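Local coordinates for hypothetical protein Rv1636 (Mycobacterium tuberculosis, PDB 1TQ8) that belongs to the universal stress protein A family and is of otherwise uncharacterised function, possibly binding a nucleotide as some relatives do, at residues 48-53 with 101-106. Sequence-based numbering, arbitrary orientation.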
loop_
_atom_site.group_PDB
_atom_site.type_symbol
_atom_site.label_atom_id
_atom_site.label_comp_id
_atom_site.label_asym_id
_atom_site.label_seq_id
_atom_site.Cartn_x
_atom_site.Cartn_y
_atom_site.Cartn_z
ATOM N N ILE A 48 -11.816 -18.417 -12.912
ATOM C CA ILE A 48 -12.494 -18.675 -11.650
ATOM C C ILE A 48 -12.987 -17.349 -11.113
ATOM O O ILE A 48 -12.197 -16.426 -10.930
ATOM C CB ILE A 48 -11.548 -19.300 -10.622
ATOM C CG1 ILE A 48 -11.014 -20.622 -11.156
ATOM C CG2 ILE A 48 -12.279 -19.530 -9.314
ATOM C CD1 ILE A 48 -9.993 -21.278 -10.255
ATOM N N ILE A 49 -14.292 -17.249 -10.883
ATOM C CA ILE A 49 -14.873 -16.017 -10.365
ATOM C C ILE A 49 -15.137 -16.149 -8.883
ATOM O O ILE A 49 -15.886 -17.028 -8.455
ATOM C CB ILE A 49 -16.205 -15.679 -11.020
ATOM C CG1 ILE A 49 -16.043 -15.596 -12.536
ATOM C CG2 ILE A 49 -16.711 -14.341 -10.470
ATOM C CD1 ILE A 49 -17.320 -15.155 -13.246
ATOM N N ALA A 50 -14.539 -15.257 -8.100
ATOM C CA ALA A 50 -14.693 -15.304 -6.651
ATOM C C ALA A 50 -15.394 -14.093 -6.064
ATOM O O ALA A 50 -15.332 -12.991 -6.617
ATOM C CB ALA A 50 -13.312 -15.463 -5.983
ATOM N N SER A 51 -16.053 -14.315 -4.931
ATOM C CA SER A 51 -16.744 -13.254 -4.214
ATOM C C SER A 51 -16.686 -13.551 -2.724
ATOM O O SER A 51 -16.926 -14.681 -2.294
ATOM C CB SER A 51 -18.197 -13.152 -4.656
ATOM O OG SER A 51 -18.812 -12.017 -4.079
ATOM N N ALA A 52 -16.363 -12.536 -1.937
ATOM C CA ALA A 52 -16.261 -12.710 -0.498
ATOM C C ALA A 52 -17.634 -12.796 0.129
ATOM O O ALA A 52 -18.526 -12.006 -0.182
ATOM C CB ALA A 52 -15.483 -11.556 0.112
ATOM N N TYR A 53 -17.812 -13.780 0.993
ATOM C CA TYR A 53 -19.075 -13.928 1.694
ATOM C C TYR A 53 -18.925 -13.096 2.958
ATOM O O TYR A 53 -17.973 -13.272 3.711
ATOM C CB TYR A 53 -19.311 -15.388 2.058
ATOM C CG TYR A 53 -20.537 -15.616 2.896
ATOM C CD1 TYR A 53 -21.789 -15.207 2.456
ATOM C CD2 TYR A 53 -20.449 -16.275 4.121
ATOM C CE1 TYR A 53 -22.927 -15.454 3.213
ATOM C CE2 TYR A 53 -21.582 -16.529 4.885
ATOM C CZ TYR A 53 -22.818 -16.119 4.424
ATOM O OH TYR A 53 -23.952 -16.392 5.155
ATOM N N ARG A 101 -16.960 -19.315 -7.285
ATOM C CA ARG A 101 -16.381 -19.737 -6.021
ATOM C C ARG A 101 -16.629 -18.697 -4.936
ATOM O O ARG A 101 -16.338 -17.518 -5.126
ATOM C CB ARG A 101 -14.876 -19.868 -6.216
ATOM C CG ARG A 101 -14.155 -20.800 -5.299
ATOM C CD ARG A 101 -13.822 -22.045 -6.075
ATOM N NE ARG A 101 -12.623 -22.694 -5.577
ATOM C CZ ARG A 101 -12.013 -23.689 -6.206
ATOM N NH1 ARG A 101 -12.502 -24.136 -7.358
ATOM N NH2 ARG A 101 -10.918 -24.238 -5.688
ATOM N N PRO A 102 -17.216 -19.105 -3.801
ATOM C CA PRO A 102 -17.448 -18.140 -2.724
ATOM C C PRO A 102 -16.147 -18.134 -1.903
ATOM O O PRO A 102 -15.491 -19.176 -1.765
ATOM C CB PRO A 102 -18.597 -18.762 -1.931
ATOM C CG PRO A 102 -19.255 -19.661 -2.899
ATOM C CD PRO A 102 -18.094 -20.270 -3.627
ATOM N N ILE A 103 -15.767 -16.964 -1.390
ATOM C CA ILE A 103 -14.562 -16.803 -0.571
ATOM C C ILE A 103 -15.042 -16.589 0.857
ATOM O O ILE A 103 -15.901 -15.749 1.126
ATOM C CB ILE A 103 -13.736 -15.582 -1.013
ATOM C CG1 ILE A 103 -12.887 -15.938 -2.233
ATOM C CG2 ILE A 103 -12.857 -15.099 0.115
ATOM C CD1 ILE A 103 -11.730 -16.825 -1.927
ATOM N N VAL A 104 -14.455 -17.332 1.773
ATOM C CA VAL A 104 -14.864 -17.282 3.154
ATOM C C VAL A 104 -13.758 -16.864 4.134
ATOM O O VAL A 104 -12.590 -17.211 3.954
ATOM C CB VAL A 104 -15.428 -18.671 3.501
ATOM C CG1 VAL A 104 -15.236 -18.976 4.934
ATOM C CG2 VAL A 104 -16.890 -18.735 3.102
ATOM N N GLY A 105 -14.135 -16.121 5.171
ATOM C CA GLY A 105 -13.164 -15.678 6.161
ATOM C C GLY A 105 -12.333 -14.501 5.684
ATOM O O GLY A 105 -12.773 -13.726 4.831
ATOM N N ALA A 106 -11.138 -14.344 6.241
ATOM C CA ALA A 106 -10.279 -13.252 5.820
ATOM C C ALA A 106 -10.053 -13.483 4.320
ATOM O O ALA A 106 -9.446 -14.473 3.906
ATOM C CB ALA A 106 -8.972 -13.279 6.597
HETATM O O HOH W 1 -14.986 -12.931 3.277
HETATM O O HOH W 2 -16.706 -14.799 5.374
#
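Ala50 CB meets Ile103 CG1 at 3.8 Å, on the side of the sheet that also carries Ala52 and Arg101. Ile103 sets CG1 beside its backbone N (chi1 -81°), which brings that branch against Ala50, while CG2 sits more loosely near Ala52 CB at 4.4 Å. Ile133 of the second subunit packs on Ala50, Ala52 and Ile103, so this patch faces a subunit interface, and helix 107-117 adds Ala110 against Ile103. Next along the same face, Ile48 CG2 touches Arg101 CB at 4.1 Å, and the arginine chain, bent at chi2 (105°), runs on to a salt bridge between NH1 and Glu118. On the other face Ser51 and Pro102 lean on helix 79-91, and Ser51 OG bonds to the carbonyl of Thr24.

The backbones are laced in parallel register. Arg101 N reaches Ile49 O only weakly, Ser51 N binds Arg101 O, Ile103 N donates to Ser51 O at 2.7 Å, and Tyr53 N closes a nearly straight bond to Ile103 O, also 2.7 Å. Beyond it, two waters link Tyr53 O to Gly105, one through O, the other through N. The ladder joins strand 97-103, outermost in this chain's sheet, to 46-52, in the order 97-103, 46-52, 19-23, 122-126, as in the parallel alpha/beta fold of universal stress proteins.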